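Local coordinates for protein putative histidinol-phosphate aminotransferase (Erwinia carotovora atroseptica, PDB 3LY1) that probably acts as a pyridoxal-phosphate-dependent transaminase of the histidinol-phosphate aminotransferase type, at residues K304-H309 and D343-F348; A134-Y139 and S143-V148; S70-A75 and A233-Y238. All blocks are in the same frame, centred on the assembly; numbering follows the deposited sequence. Where two conformers were deposited one is given.

How the contacts relate
All three contacts are largely buried, yet none forms a hydrogen bond between its segments. Contacts 2 and 3 reach the same mixed sheet of the large, cofactor-binding part of the fold: contact 2 sets a helix against the inner strand 143-148, contact 3 segment 233-238 against strand 71-74, at one edge of the sheet within this chain, and their nearest atoms lie about 10 Å apart. Contact 1 joins two helices on the opposite side of the chain's centre from contact 3, about 25 Å between nearest atoms. Its chemistry is aromatic, whereas valine methyls and a serine carry contact 2, and a leucine, a selenomethionine and a glycine carry contact 3, where the second subunit is near.

Contact 1: K304-H309 and D343-F348; sequences KDYQTH and DTMREF
Phe348 reaches out from helix 335-350 and inserts its ring between Tyr306 and His309 of helix 303-312, which approach obliquely from opposite sides of its plane. The ring edge of Tyr306 faces it: CE1 of Tyr306 lies 3.9 Å from CD2 of Phe348, and that Phe348 atom sits close to the plane of the tyrosine ring. The two side chains lie askew rather than stacked. With CG anti to the backbone N (chi1 -175°), the tyrosine ring is carried across the gap between helices whose local axes stay 12.6 Å apart. The phenol ends one turn back along the partner helix, where OH of Tyr306 comes within 3.6 Å of CG of Met345, a selenomethionine here.

On the other flank of Phe348, its CE2 approaches CB of His309 at 3.5 Å, while CZ lies 3.6 Å from the carbonyl O of the same histidine. His309 thus meets the phenylalanine with its CB and backbone; the imidazole turns away and stacks on Trp353, whose ring also packs edge-to-face with Phe348. Met345 and Phe348 also pack on Met310, and Met345 continues onto Leu276, Leu280 and Leu283 of helix 259-283.

The short helical segments run at 123° to each other, more antiparallel than parallel, and aromatic side chains bridge the space between their backbones. Lying away from the cofactor, this is helix-helix packing in the C-terminal part of the chain, consistent with the small domain of fold-type I aminotransferases.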
# COMPACT_ATOMS: atom_id res chain seq x y z
N LYS A 304 2.99 -32.72 7.92
CA LYS A 304 4.16 -32.08 8.53
C LYS A 304 5.44 -32.82 8.22
O LYS A 304 6.48 -32.20 8.00
CB LYS A 304 3.97 -31.96 10.06
CG LYS A 304 5.14 -31.30 10.80
CD LYS A 304 5.16 -29.79 10.52
CE LYS A 304 6.22 -29.02 11.33
NZ LYS A 304 6.02 -27.54 11.11
N ASP A 305 5.37 -34.15 8.21
CA ASP A 305 6.55 -34.96 7.80
C ASP A 305 6.91 -34.66 6.33
O ASP A 305 8.08 -34.48 5.99
CB ASP A 305 6.29 -36.46 7.95
CG ASP A 305 6.03 -36.88 9.39
OD1 ASP A 305 6.11 -36.01 10.29
OD2 ASP A 305 5.73 -38.07 9.60
N TYR A 306 5.90 -34.63 5.48
CA TYR A 306 6.13 -34.39 4.07
C TYR A 306 6.72 -32.98 3.83
O TYR A 306 7.66 -32.81 3.03
CB TYR A 306 4.83 -34.59 3.32
CG TYR A 306 4.98 -34.46 1.82
CD1 TYR A 306 5.86 -35.29 1.12
CD2 TYR A 306 4.29 -33.50 1.09
CE1 TYR A 306 6.01 -35.19 -0.24
CE2 TYR A 306 4.44 -33.39 -0.31
CZ TYR A 306 5.31 -34.25 -0.97
OH TYR A 306 5.53 -34.18 -2.34
N GLN A 307 6.20 -31.99 4.55
CA GLN A 307 6.71 -30.62 4.43
C GLN A 307 8.19 -30.59 4.85
O GLN A 307 9.01 -29.90 4.22
CB GLN A 307 5.91 -29.62 5.28
CG GLN A 307 4.49 -29.32 4.80
CD GLN A 307 3.70 -28.58 5.82
OE1 GLN A 307 3.87 -28.84 7.00
NE2 GLN A 307 2.83 -27.64 5.39
N THR A 308 8.52 -31.33 5.92
CA THR A 308 9.88 -31.32 6.48
C THR A 308 10.83 -32.05 5.56
O THR A 308 11.95 -31.58 5.34
CB THR A 308 9.95 -31.94 7.91
OG1 THR A 308 9.20 -31.12 8.82
CG2 THR A 308 11.41 -31.99 8.41
N HIS A 309 10.40 -33.19 5.00
CA HIS A 309 11.27 -33.93 4.08
C HIS A 309 11.54 -33.17 2.78
O HIS A 309 12.67 -33.15 2.27
CB HIS A 309 10.74 -35.34 3.82
CG HIS A 309 10.78 -36.24 5.03
ND1 HIS A 309 9.69 -36.97 5.46
CD2 HIS A 309 11.77 -36.50 5.92
CE1 HIS A 309 10.01 -37.64 6.56
NE2 HIS A 309 11.26 -37.36 6.86
N ASP A 343 10.23 -36.10 -9.92
CA ASP A 343 11.10 -37.22 -9.71
C ASP A 343 11.52 -37.39 -8.24
O ASP A 343 11.70 -38.52 -7.81
CB ASP A 343 12.28 -37.14 -10.63
CG ASP A 343 11.88 -37.35 -12.07
OD1 ASP A 343 10.92 -38.13 -12.30
OD2 ASP A 343 12.50 -36.71 -12.93
N THR A 344 11.65 -36.30 -7.47
CA THR A 344 11.91 -36.39 -6.03
C THR A 344 10.73 -37.10 -5.31
O THR A 344 10.92 -37.95 -4.42
CB THR A 344 12.19 -34.99 -5.42
OG1 THR A 344 13.34 -34.42 -6.05
CG2 THR A 344 12.47 -35.07 -3.93
N MSE A 345 9.52 -36.76 -5.71
CA MSE A 345 8.34 -37.44 -5.21
C MSE A 345 8.39 -38.97 -5.48
O MSE A 345 8.17 -39.77 -4.57
CB MSE A 345 7.09 -36.82 -5.84
CG MSE A 345 6.87 -35.38 -5.44
SE MSE A 345 5.45 -34.56 -6.48
CE MSE A 345 3.95 -35.68 -5.98
N ARG A 346 8.76 -39.37 -6.71
CA ARG A 346 8.90 -40.79 -7.03
C ARG A 346 9.92 -41.45 -6.15
O ARG A 346 9.71 -42.59 -5.71
CB ARG A 346 9.24 -41.00 -8.51
CG ARG A 346 8.08 -40.67 -9.43
CD ARG A 346 8.53 -40.70 -10.92
NE ARG A 346 7.40 -40.40 -11.80
CZ ARG A 346 7.16 -39.23 -12.38
NH1 ARG A 346 8.02 -38.21 -12.27
NH2 ARG A 346 6.08 -39.08 -13.13
N GLU A 347 11.01 -40.74 -5.85
CA GLU A 347 12.06 -41.28 -4.99
C GLU A 347 11.60 -41.37 -3.53
O GLU A 347 11.96 -42.33 -2.82
CB GLU A 347 13.32 -40.43 -5.07
CG GLU A 347 14.07 -40.54 -6.39
CD GLU A 347 14.61 -41.94 -6.64
OE1 GLU A 347 15.51 -42.38 -5.88
OE2 GLU A 347 14.10 -42.60 -7.57
N PHE A 348 10.84 -40.36 -3.08
CA PHE A 348 10.24 -40.38 -1.75
C PHE A 348 9.36 -41.62 -1.59
O PHE A 348 9.38 -42.27 -0.52
CB PHE A 348 9.36 -39.15 -1.50
CG PHE A 348 10.07 -37.94 -0.92
CD1 PHE A 348 11.36 -37.62 -1.26
CD2 PHE A 348 9.39 -37.09 -0.06
CE1 PHE A 348 11.98 -36.48 -0.75
CE2 PHE A 348 10.00 -35.95 0.46
CZ PHE A 348 11.30 -35.64 0.11

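Contact 2: A134-Y139 and S143-V148; sequences AAVAAY and SIVYLV
Val136 and Val145 meet through a single pair of methyls, CG2 of Val136 lying 3.7 Å from CG2 of Val145, with the two side chains crossing at about a right angle. Both CB atoms are directed into the interface, one from the helix and the other from the strand. In Val136, chi1 of 170° turns CG1 away from the backbone N, which leaves CG2 beside that N and directed at the strand. The same CG2 also lies 4.1 Å from CB of Ser143, so one methyl spans two strand residues that project from the same side.

Helix 129-137 and strand 143-148 follow each other through a short turn and form the second half of a beta-alpha-beta crossover from strand 115-119 that passes strand 94-98, within the three-layer alpha/beta/alpha architecture of fold-type I pyridoxal-phosphate enzymes. The strand is an inner one, flanked by strands 94-98 and 174-179, and Val136 extends its packing to Val96 and Thr174 on these two neighbours. Ile144 and Tyr146 point to the other side of the sheet, toward helix 76-88, and Val148 farther along the strand touches the cofactor.

Tyr139, three residues after Val136, borders the contact at the start of the strand. Its CD2 stands 3.9 Å from OG of Ser143, an oblique approach to the ring without a hydrogen bond. The polar ends of both residues are satisfied within the same chain, at the start of strand 94-98 and just before it: OH of Tyr139 bonds to the carbonyl O of Glu92, and OG of Ser143 to OE1 of Gln94.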
# COMPACT_ATOMS: atom_id res chain seq x y z
N ALA A 134 -28.33 -20.29 1.45
CA ALA A 134 -29.19 -20.52 2.64
C ALA A 134 -28.68 -19.72 3.86
O ALA A 134 -29.47 -19.22 4.69
CB ALA A 134 -29.26 -22.03 2.96
N ALA A 135 -27.36 -19.61 3.98
CA ALA A 135 -26.74 -18.86 5.08
C ALA A 135 -27.08 -17.39 4.99
O ALA A 135 -27.32 -16.76 6.04
CB ALA A 135 -25.22 -19.04 5.06
N VAL A 136 -27.11 -16.84 3.77
CA VAL A 136 -27.56 -15.45 3.56
C VAL A 136 -29.06 -15.29 3.77
O VAL A 136 -29.49 -14.34 4.46
CB VAL A 136 -27.18 -14.96 2.13
CG1 VAL A 136 -27.85 -13.62 1.78
CG2 VAL A 136 -25.66 -14.84 1.99
N ALA A 137 -29.85 -16.20 3.20
CA ALA A 137 -31.31 -16.10 3.25
C ALA A 137 -31.78 -16.20 4.70
O ALA A 137 -32.80 -15.56 5.07
CB ALA A 137 -31.98 -17.20 2.34
N ALA A 138 -31.06 -16.95 5.53
CA ALA A 138 -31.49 -17.20 6.92
C ALA A 138 -31.14 -16.06 7.86
O ALA A 138 -31.61 -16.04 8.99
CB ALA A 138 -30.89 -18.53 7.45
N TYR A 139 -30.36 -15.08 7.39
CA TYR A 139 -29.82 -14.02 8.25
C TYR A 139 -30.50 -12.68 7.96
O TYR A 139 -30.40 -12.14 6.87
CB TYR A 139 -28.31 -13.95 8.02
CG TYR A 139 -27.57 -13.11 9.01
CD1 TYR A 139 -27.34 -13.58 10.30
CD2 TYR A 139 -27.07 -11.86 8.66
CE1 TYR A 139 -26.63 -12.82 11.22
CE2 TYR A 139 -26.36 -11.08 9.58
CZ TYR A 139 -26.15 -11.58 10.86
OH TYR A 139 -25.44 -10.83 11.79
N SER A 143 -25.10 -9.13 4.91
CA SER A 143 -24.15 -10.22 4.68
C SER A 143 -23.14 -9.76 3.65
O SER A 143 -23.52 -9.09 2.69
CB SER A 143 -24.83 -11.48 4.11
OG SER A 143 -25.76 -12.04 4.99
N ILE A 144 -21.88 -10.15 3.84
CA ILE A 144 -20.87 -10.06 2.77
C ILE A 144 -20.53 -11.48 2.40
O ILE A 144 -20.27 -12.29 3.28
CB ILE A 144 -19.57 -9.36 3.26
CG1 ILE A 144 -19.90 -7.96 3.80
CG2 ILE A 144 -18.49 -9.30 2.14
CD1 ILE A 144 -18.71 -7.23 4.43
N VAL A 145 -20.52 -11.78 1.10
CA VAL A 145 -20.23 -13.13 0.61
C VAL A 145 -18.89 -13.00 -0.11
O VAL A 145 -18.76 -12.14 -0.96
CB VAL A 145 -21.30 -13.65 -0.39
CG1 VAL A 145 -20.91 -15.08 -0.87
CG2 VAL A 145 -22.71 -13.60 0.22
N TYR A 146 -17.90 -13.82 0.26
CA TYR A 146 -16.56 -13.76 -0.36
C TYR A 146 -16.31 -15.07 -1.11
O TYR A 146 -16.20 -16.12 -0.48
CB TYR A 146 -15.51 -13.47 0.72
CG TYR A 146 -14.06 -13.49 0.26
CD1 TYR A 146 -13.61 -12.64 -0.74
CD2 TYR A 146 -13.14 -14.36 0.84
CE1 TYR A 146 -12.31 -12.64 -1.16
CE2 TYR A 146 -11.80 -14.36 0.45
CZ TYR A 146 -11.40 -13.51 -0.58
OH TYR A 146 -10.10 -13.50 -1.04
N LEU A 147 -16.22 -14.95 -2.44
CA LEU A 147 -16.15 -16.06 -3.37
C LEU A 147 -14.85 -15.94 -4.16
O LEU A 147 -14.67 -15.03 -4.94
CB LEU A 147 -17.33 -16.04 -4.34
CG LEU A 147 -18.75 -16.12 -3.78
CD1 LEU A 147 -19.77 -16.00 -4.94
CD2 LEU A 147 -18.99 -17.40 -2.95
N VAL A 148 -13.94 -16.85 -3.88
CA VAL A 148 -12.67 -16.93 -4.60
C VAL A 148 -12.81 -17.94 -5.71
O VAL A 148 -13.23 -19.10 -5.47
CB VAL A 148 -11.51 -17.29 -3.61
CG1 VAL A 148 -10.15 -17.24 -4.38
CG2 VAL A 148 -11.54 -16.33 -2.40

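Contact 3: S70-A75 and A233-Y238; sequences SILLTA and ALMGRY
Leu72 lays its branched end over Met235 and Gly236, near the C-terminal part of helix 229-235, where its CD2 methyl lies 3.9 Å from CB of Met235, a selenomethionine here. Strand 71-74 is at one edge, within this chain, of the mixed seven-stranded sheet of the fold-type I aminotransferase large domain, and the helix packs across one side of it. A chi1 of -177° extends the leucine away from its own N, out from the strand toward segment 233-238. Beyond CB the Met235 chain runs on and bends at its last torsion, and its side chain also packs on Ala87 of helix 76-88.

Leu72 is itself flanked by Ile232, one turn before Met235, and by Glu242, whose OE2 accepts a hydrogen bond from the backbone N of Leu73. Arg237 and Tyr238 of the same segment as Met235 pack on Ile111 and Glu86 of the second subunit.

Gly236 presents bare backbone to the leucine: its N is 4.0 Å from CD2 of Leu72, and its CA lies 4.2 Å from the other methyl, CD1 of Leu72.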
# COMPACT_ATOMS: atom_id res chain seq x y z
N SER A 70 -15.29 3.44 -11.70
CA SER A 70 -15.54 2.05 -11.38
C SER A 70 -14.26 1.24 -11.12
O SER A 70 -14.32 0.01 -10.92
CB SER A 70 -16.37 1.41 -12.53
OG SER A 70 -17.76 1.66 -12.32
N ILE A 71 -13.11 1.90 -11.13
CA ILE A 71 -11.82 1.27 -10.80
C ILE A 71 -11.21 1.90 -9.53
O ILE A 71 -11.13 3.12 -9.41
CB ILE A 71 -10.81 1.41 -11.98
CG1 ILE A 71 -11.36 0.72 -13.22
CG2 ILE A 71 -9.38 0.80 -11.65
CD1 ILE A 71 -11.78 -0.77 -12.97
N LEU A 72 -10.78 1.06 -8.59
CA LEU A 72 -9.92 1.49 -7.47
C LEU A 72 -8.63 0.72 -7.48
O LEU A 72 -8.64 -0.51 -7.31
CB LEU A 72 -10.59 1.27 -6.11
CG LEU A 72 -9.83 1.75 -4.86
CD1 LEU A 72 -9.79 3.27 -4.78
CD2 LEU A 72 -10.54 1.21 -3.61
N LEU A 73 -7.52 1.43 -7.70
CA LEU A 73 -6.20 0.83 -7.65
C LEU A 73 -5.75 0.66 -6.23
O LEU A 73 -5.95 1.54 -5.37
CB LEU A 73 -5.18 1.67 -8.43
CG LEU A 73 -5.04 1.53 -9.94
CD1 LEU A 73 -4.42 2.82 -10.46
CD2 LEU A 73 -4.26 0.27 -10.36
N THR A 74 -5.14 -0.49 -5.95
CA THR A 74 -4.77 -0.85 -4.60
C THR A 74 -3.39 -1.51 -4.63
O THR A 74 -2.87 -1.94 -5.73
CB THR A 74 -5.82 -1.81 -3.88
OG1 THR A 74 -5.90 -3.06 -4.58
CG2 THR A 74 -7.28 -1.18 -3.77
N ALA A 75 -2.76 -1.53 -3.47
CA ALA A 75 -1.41 -2.14 -3.37
C ALA A 75 -1.55 -3.64 -3.18
O ALA A 75 -1.62 -4.15 -2.06
CB ALA A 75 -0.58 -1.49 -2.25
N ALA A 233 -16.51 4.32 -4.52
CA ALA A 233 -16.40 5.52 -3.71
C ALA A 233 -16.35 5.13 -2.23
O ALA A 233 -15.55 5.69 -1.48
CB ALA A 233 -17.55 6.49 -4.00
N LEU A 234 -17.16 4.16 -1.81
CA LEU A 234 -17.15 3.73 -0.40
C LEU A 234 -15.85 3.02 -0.04
O LEU A 234 -15.26 3.30 1.02
CB LEU A 234 -18.36 2.85 -0.04
CG LEU A 234 -19.74 3.51 0.08
CD1 LEU A 234 -20.78 2.44 0.36
CD2 LEU A 234 -19.79 4.59 1.16
N MSE A 235 -15.37 2.13 -0.91
CA MSE A 235 -14.11 1.40 -0.67
C MSE A 235 -12.92 2.33 -0.57
O MSE A 235 -12.01 2.09 0.21
CB MSE A 235 -13.84 0.39 -1.78
CG MSE A 235 -14.74 -0.77 -1.72
SE MSE A 235 -14.36 -1.99 -3.22
CE MSE A 235 -12.53 -2.44 -2.91
N GLY A 236 -12.97 3.43 -1.32
CA GLY A 236 -11.90 4.37 -1.37
C GLY A 236 -11.68 5.18 -0.10
O GLY A 236 -10.61 5.75 0.08
N ARG A 237 -12.69 5.18 0.77
CA ARG A 237 -12.58 5.82 2.06
C ARG A 237 -11.70 5.00 3.04
O ARG A 237 -11.32 5.50 4.08
CB ARG A 237 -13.98 6.13 2.61
CG ARG A 237 -14.72 7.22 1.78
CD ARG A 237 -16.25 7.20 1.88
NE ARG A 237 -16.74 7.60 3.19
CZ ARG A 237 -16.93 8.86 3.58
NH1 ARG A 237 -16.67 9.88 2.77
NH2 ARG A 237 -17.36 9.09 4.82
N TYR A 238 -11.33 3.77 2.66
CA TYR A 238 -10.56 2.85 3.50
C TYR A 238 -9.19 2.51 2.97
O TYR A 238 -8.53 1.59 3.47
CB TYR A 238 -11.39 1.61 3.83
CG TYR A 238 -12.64 2.03 4.54
CD1 TYR A 238 -12.62 2.35 5.89
CD2 TYR A 238 -13.81 2.22 3.85
CE1 TYR A 238 -13.76 2.81 6.53
CE2 TYR A 238 -14.94 2.69 4.49
CZ TYR A 238 -14.89 2.98 5.81
OH TYR A 238 -16.03 3.43 6.43